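ABC transporter, substrate binding protein (Mannopine) (Agrobacterium fabrum, PDB 5L9S) is a periplasmic solute-binding protein that probably captures the opine mannopine and delivers it to its ABC transporter. Local coordinates at residues A[146-149]-A[150-154]; A[296-299]-A[300-304]. All blocks are in the same frame, centred on the assembly; numbering follows the deposited sequence.

Interaction 1. Residues A[146-149]-A[150-154]; sequences DDPW and RVLAA
Trp149 and Arg150 are neighbours in sequence, yet their side chains meet at the first turn of a helix, where the arginine chain crosses one face of the indole. With CG between the backbone N and the carbonyl carbon (chi1 77°), the indole lies over the peptide N of Arg150, and one face meets the arginine chain. Arg150 CG sits almost squarely over the six-membered ring, 3.5 Å from its centroid, a CH-pi contact. Beyond CG the arginine bends at chi3 and carries its guanidinium across to the pyrrole side, where Arg150 NH1 is 3.9 Å from Trp149 NE1. The planes of the two flat groups are 21° apart. Trp149 NE1 lies 3.9 Å above the guanidinium plane, toward its rim.

Asp147 precedes the turn, and its OD1 is met by Trp149 N at 2.9 Å, nearly along the C-O axis, a side-chain-to-backbone capping bond closing an Asx turn. Helical bonding then begins: Leu152 N reaches Pro148 O at 2.9 Å in a nearly straight bond, and Ala153 N reaches Trp149 O at 2.8 Å. Alongside this cap, Pro148 and Leu152 point the same way, with Pro148 CG 4.0 Å from Leu152 CD1.

This helix start follows strand 140-143 and is wedged among several elements. Leu152 packs on Ala174, Phe175 and Leu178 of helix 171-181, Pro148 and Val151 rest on Trp321 of helix 307-325, and Arg150, Val151 and Ala154 touch Gln208 of strand 206-210.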
ATOM      1  N   ASP A 146     -12.388   2.550  -8.711  1.00 77.80           N
ATOM      2  CA  ASP A 146     -12.858   1.302  -9.307  1.00 78.90           C
ATOM      3  C   ASP A 146     -12.817   0.044  -8.412  1.00 81.54           C
ATOM      4  O   ASP A 146     -13.767  -0.741  -8.501  1.00 84.14           O
ATOM      5  CB  ASP A 146     -12.164   1.042 -10.644  1.00 81.79           C
ATOM      6  CG  ASP A 146     -12.680   1.960 -11.743  1.00 95.72           C
ATOM      7  OD1 ASP A 146     -13.918   1.977 -11.980  1.00 98.04           O
ATOM      8  OD2 ASP A 146     -11.855   2.656 -12.369  1.00103.81           O
ATOM      9  N   ASP A 147     -11.807  -0.157  -7.544  1.00 73.97           N
ATOM     10  CA  ASP A 147     -11.899  -1.351  -6.691  1.00 72.28           C
ATOM     11  C   ASP A 147     -12.424  -1.002  -5.300  1.00 69.84           C
ATOM     12  O   ASP A 147     -11.795  -0.225  -4.579  1.00 69.10           O
ATOM     13  CB  ASP A 147     -10.610  -2.203  -6.631  1.00 73.75           C
ATOM     14  CG  ASP A 147     -10.804  -3.661  -6.187  1.00 85.84           C
ATOM     15  OD1 ASP A 147     -11.564  -3.898  -5.219  1.00 84.28           O
ATOM     16  OD2 ASP A 147     -10.127  -4.551  -6.751  1.00 93.94           O
ATOM     17  N   PRO A 148     -13.570  -1.610  -4.909  1.00 62.07           N
ATOM     18  CA  PRO A 148     -14.159  -1.315  -3.594  1.00 59.05           C
ATOM     19  C   PRO A 148     -13.760  -2.251  -2.433  1.00 55.33           C
ATOM     20  O   PRO A 148     -14.361  -2.165  -1.355  1.00 54.22           O
ATOM     21  CB  PRO A 148     -15.643  -1.511  -3.893  1.00 63.18           C
ATOM     22  CG  PRO A 148     -15.663  -2.679  -4.836  1.00 68.13           C
ATOM     23  CD  PRO A 148     -14.445  -2.522  -5.688  1.00 63.76           C
ATOM     24  N   TRP A 149     -12.833  -3.190  -2.654  1.00 47.42           N
ATOM     25  CA  TRP A 149     -12.545  -4.222  -1.661  1.00 46.05           C
ATOM     26  C   TRP A 149     -12.319  -3.693  -0.229  1.00 48.70           C
ATOM     27  O   TRP A 149     -12.789  -4.340   0.719  1.00 49.60           O
ATOM     28  CB  TRP A 149     -11.411  -5.161  -2.110  1.00 44.33           C
ATOM     29  CG  TRP A 149     -10.010  -4.629  -2.006  1.00 43.97           C
ATOM     30  CD1 TRP A 149      -9.269  -4.037  -2.998  1.00 46.42           C
ATOM     31  CD2 TRP A 149      -9.157  -4.691  -0.848  1.00 42.70           C
ATOM     32  NE1 TRP A 149      -8.020  -3.712  -2.525  1.00 44.24           N
ATOM     33  CE2 TRP A 149      -7.922  -4.106  -1.208  1.00 45.43           C
ATOM     34  CE3 TRP A 149      -9.325  -5.166   0.471  1.00 43.31           C
ATOM     35  CZ2 TRP A 149      -6.847  -4.042  -0.318  1.00 43.45           C
ATOM     36  CZ3 TRP A 149      -8.261  -5.087   1.351  1.00 43.12           C
ATOM     37  CH2 TRP A 149      -7.031  -4.567   0.945  1.00 42.83           C
ATOM     38  N   ARG A 150     -11.624  -2.524  -0.071  1.00 40.39           N
ATOM     39  CA  ARG A 150     -11.361  -1.916   1.237  1.00 37.09           C
ATOM     40  C   ARG A 150     -12.624  -1.307   1.842  1.00 40.77           C
ATOM     41  O   ARG A 150     -12.740  -1.229   3.051  1.00 40.60           O
ATOM     42  CB  ARG A 150     -10.295  -0.834   1.126  1.00 35.23           C
ATOM     43  CG  ARG A 150      -8.862  -1.313   1.048  1.00 40.35           C
ATOM     44  CD  ARG A 150      -8.098  -0.036   1.040  1.00 43.77           C
ATOM     45  NE  ARG A 150      -7.001   0.037   0.077  1.00 51.49           N
ATOM     46  CZ  ARG A 150      -7.135   0.157  -1.235  1.00 59.56           C
ATOM     47  NH1 ARG A 150      -8.340   0.112  -1.794  1.00 61.88           N
ATOM     48  NH2 ARG A 150      -6.067   0.253  -2.005  1.00 43.78           N
ATOM     49  N   VAL A 151     -13.532  -0.809   1.009  1.00 39.15           N
ATOM     50  CA  VAL A 151     -14.805  -0.241   1.468  1.00 40.71           C
ATOM     51  C   VAL A 151     -15.694  -1.406   1.977  1.00 46.55           C
ATOM     52  O   VAL A 151     -16.303  -1.298   3.045  1.00 46.05           O
ATOM     53  CB  VAL A 151     -15.491   0.614   0.365  1.00 44.88           C
ATOM     54  CG1 VAL A 151     -16.914   0.992   0.740  1.00 46.45           C
ATOM     55  CG2 VAL A 151     -14.685   1.871   0.084  1.00 43.80           C
ATOM     56  N   LEU A 152     -15.725  -2.521   1.219  1.00 43.70           N
ATOM     57  CA  LEU A 152     -16.446  -3.755   1.524  1.00 44.72           C
ATOM     58  C   LEU A 152     -15.903  -4.437   2.774  1.00 46.64           C
ATOM     59  O   LEU A 152     -16.680  -4.798   3.655  1.00 45.80           O
ATOM     60  CB  LEU A 152     -16.394  -4.707   0.306  1.00 46.29           C
ATOM     61  CG  LEU A 152     -17.121  -4.224  -0.981  1.00 51.49           C
ATOM     62  CD1 LEU A 152     -16.977  -5.235  -2.094  1.00 52.20           C
ATOM     63  CD2 LEU A 152     -18.596  -3.980  -0.732  1.00 51.78           C
ATOM     64  N   ALA A 153     -14.559  -4.571   2.873  1.00 43.29           N
ATOM     65  CA  ALA A 153     -13.874  -5.113   4.052  1.00 42.94           C
ATOM     66  C   ALA A 153     -14.101  -4.225   5.308  1.00 47.19           C
ATOM     67  O   ALA A 153     -14.257  -4.785   6.392  1.00 49.74           O
ATOM     68  CB  ALA A 153     -12.389  -5.297   3.770  1.00 42.36           C
ATOM     69  N   ALA A 154     -14.170  -2.869   5.169  1.00 41.58           N
ATOM     70  CA  ALA A 154     -14.475  -1.974   6.306  1.00 41.74           C
ATOM     71  C   ALA A 154     -15.893  -2.251   6.793  1.00 49.51           C
ATOM     72  O   ALA A 154     -16.106  -2.300   7.995  1.00 51.30           O
ATOM     73  CB  ALA A 154     -14.345  -0.507   5.908  1.00 41.86           C
TER

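Interaction 2. Residues A[296-299]-A[300-304]; sequences ADVE and NRIIV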
ATOM      1  N   ALA A 296       3.766  -3.672  16.373  1.00 37.81           N
ATOM      2  CA  ALA A 296       2.661  -4.373  17.066  1.00 37.62           C
ATOM      3  C   ALA A 296       1.269  -4.034  16.443  1.00 44.80           C
ATOM      4  O   ALA A 296       0.384  -4.891  16.442  1.00 45.44           O
ATOM      5  CB  ALA A 296       2.669  -4.058  18.547  1.00 38.89           C
ATOM      6  N   ASP A 297       1.082  -2.802  15.889  1.00 42.34           N
ATOM      7  CA  ASP A 297      -0.177  -2.444  15.215  1.00 41.03           C
ATOM      8  C   ASP A 297      -0.276  -3.285  13.960  1.00 45.35           C
ATOM      9  O   ASP A 297      -1.316  -3.903  13.746  1.00 46.19           O
ATOM     10  CB  ASP A 297      -0.264  -0.943  14.846  1.00 41.53           C
ATOM     11  CG  ASP A 297      -0.324   0.046  16.004  1.00 49.24           C
ATOM     12  OD1 ASP A 297      -1.163  -0.149  16.924  1.00 51.86           O
ATOM     13  OD2 ASP A 297       0.417   1.050  15.962  1.00 48.56           O
ATOM     14  N   VAL A 298       0.831  -3.381  13.180  1.00 42.26           N
ATOM     15  CA  VAL A 298       0.914  -4.173  11.944  1.00 42.85           C
ATOM     16  C   VAL A 298       0.587  -5.677  12.214  1.00 51.58           C
ATOM     17  O   VAL A 298      -0.239  -6.241  11.503  1.00 54.35           O
ATOM     18  CB  VAL A 298       2.249  -3.971  11.163  1.00 46.39           C
ATOM     19  CG1 VAL A 298       2.258  -4.749   9.851  1.00 46.69           C
ATOM     20  CG2 VAL A 298       2.547  -2.491  10.903  1.00 44.23           C
ATOM     21  N   GLU A 299       1.130  -6.289  13.277  1.00 47.94           N
ATOM     22  CA  GLU A 299       0.837  -7.706  13.523  1.00 48.14           C
ATOM     23  C   GLU A 299      -0.485  -7.984  14.247  1.00 51.12           C
ATOM     24  O   GLU A 299      -1.043  -9.067  14.051  1.00 52.93           O
ATOM     25  CB  GLU A 299       2.005  -8.449  14.222  1.00 51.58           C
ATOM     26  CG  GLU A 299       2.543  -7.860  15.522  1.00 67.13           C
ATOM     27  CD  GLU A 299       4.030  -8.052  15.811  1.00 96.54           C
ATOM     28  OE1 GLU A 299       4.457  -7.755  16.954  1.00 70.90           O
ATOM     29  OE2 GLU A 299       4.778  -8.454  14.887  1.00 99.63           O
ATOM     30  N   ASN A 300      -0.998  -7.045  15.056  1.00 45.83           N
ATOM     31  CA  ASN A 300      -2.209  -7.298  15.845  1.00 45.83           C
ATOM     32  C   ASN A 300      -3.506  -6.582  15.450  1.00 46.84           C
ATOM     33  O   ASN A 300      -4.559  -6.996  15.932  1.00 46.29           O
ATOM     34  CB  ASN A 300      -1.946  -6.993  17.326  1.00 50.07           C
ATOM     35  CG  ASN A 300      -0.687  -7.591  17.916  1.00 67.30           C
ATOM     36  OD1 ASN A 300      -0.046  -8.484  17.349  1.00 65.77           O
ATOM     37  ND2 ASN A 300      -0.312  -7.108  19.087  1.00 58.94           N
ATOM     38  N   ARG A 301      -3.459  -5.495  14.661  1.00 42.23           N
ATOM     39  CA  ARG A 301      -4.699  -4.759  14.354  1.00 40.71           C
ATOM     40  C   ARG A 301      -4.915  -4.441  12.867  1.00 40.55           C
ATOM     41  O   ARG A 301      -6.058  -4.207  12.463  1.00 39.38           O
ATOM     42  CB  ARG A 301      -4.760  -3.443  15.144  1.00 39.55           C
ATOM     43  CG  ARG A 301      -4.563  -3.576  16.625  1.00 43.42           C
ATOM     44  CD  ARG A 301      -5.219  -2.449  17.364  1.00 50.90           C
ATOM     45  NE  ARG A 301      -4.480  -1.207  17.184  1.00 51.43           N
ATOM     46  CZ  ARG A 301      -4.979  -0.002  17.445  1.00 62.46           C
ATOM     47  NH1 ARG A 301      -6.221   0.127  17.904  1.00 53.06           N
ATOM     48  NH2 ARG A 301      -4.238   1.081  17.264  1.00 37.59           N
ATOM     49  N   ILE A 302      -3.827  -4.345  12.091  1.00 35.44           N
ATOM     50  CA  ILE A 302      -3.881  -4.014  10.670  1.00 34.98           C
ATOM     51  C   ILE A 302      -4.424  -5.195   9.823  1.00 40.57           C
ATOM     52  O   ILE A 302      -4.265  -6.368  10.179  1.00 40.06           O
ATOM     53  CB  ILE A 302      -2.479  -3.472  10.180  1.00 37.17           C
ATOM     54  CG1 ILE A 302      -2.404  -1.963  10.160  1.00 35.65           C
ATOM     55  CG2 ILE A 302      -2.017  -4.024   8.841  1.00 38.79           C
ATOM     56  CD1 ILE A 302      -1.951  -1.384  11.406  1.00 39.10           C
ATOM     57  N   ILE A 303      -5.043  -4.855   8.692  1.00 38.76           N
ATOM     58  CA  ILE A 303      -5.556  -5.800   7.701  1.00 39.82           C
ATOM     59  C   ILE A 303      -4.574  -5.839   6.517  1.00 43.20           C
ATOM     60  O   ILE A 303      -4.236  -4.807   5.928  1.00 41.15           O
ATOM     61  CB  ILE A 303      -6.995  -5.423   7.221  1.00 42.58           C
ATOM     62  CG1 ILE A 303      -7.983  -5.143   8.396  1.00 40.91           C
ATOM     63  CG2 ILE A 303      -7.547  -6.451   6.240  1.00 45.11           C
ATOM     64  CD1 ILE A 303      -8.173  -6.182   9.363  1.00 34.41           C
ATOM     65  N   VAL A 304      -4.140  -7.023   6.176  1.00 43.38           N
ATOM     66  CA  VAL A 304      -3.225  -7.232   5.059  1.00 45.51           C
ATOM     67  C   VAL A 304      -4.008  -7.875   3.906  1.00 53.11           C
ATOM     68  O   VAL A 304      -4.837  -8.746   4.176  1.00 55.71           O
ATOM     69  CB  VAL A 304      -1.938  -7.971   5.517  1.00 50.35           C
ATOM     70  CG1 VAL A 304      -1.466  -9.016   4.513  1.00 52.09           C
ATOM     71  CG2 VAL A 304      -0.831  -6.971   5.854  1.00 48.67           C
TER
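Asp297 reaches both of the residues that follow helix 295-300, Arg301 and Ile302. Its CB packs against Ile302 CD1 at 3.9 Å. With CG beside the backbone N (chi1 -66°), the carboxylate leans back toward the start of the helix. OD1 lies at the edge of the Arg301 guanidinium, near its plane, 3.3 Å from NH2 and 3.5 Å from NE; both bonds are weak, and with the flat groups turned 43° apart this is a loose salt bridge. Arg301 NH1 also makes a long, weak ion pair with Asp229. OD2 has the stronger partner, Ser294 N just ahead of the helix.

The backbone of the same residue closes the other end. Asp297 O accepts from Arg301 N at 2.8 Å and also from Ile302 N at 3.0 Å, one carbonyl gripped by two successive amides as the chain leaves the helical path. Arg301 and Ile303 bond through their backbones to strand 224-240, and Arg163 reaches the carbonyls of Glu299 and Ile302.

A carboxylate bonded to the amide three residues earlier, Ser294 N, is consistent with half of a capping box, here combined with an i to i+4 ion pair in a type 2 periplasmic-binding-protein fold.

Interaction 1 opens a helix and interaction 2 closes one, and in each an aspartate accepts a backbone N-H through its side chain. Their centres lie 18 Å apart, and the nearest atoms come within about 5 Å without touching. Leu166 helps to bridge that separation, meeting Ala153 of residues 150-154 and Ile303 of residues 300-304. Pro305, directly after residues 300-304, packs on Trp149, and the chain then enters helix 307-325, which covers Asp147, Pro148 and Val151. Both contacts thus lie near the connection into that C-terminal helix. This is the open, unliganded form, so neither can be measured against a bound opine.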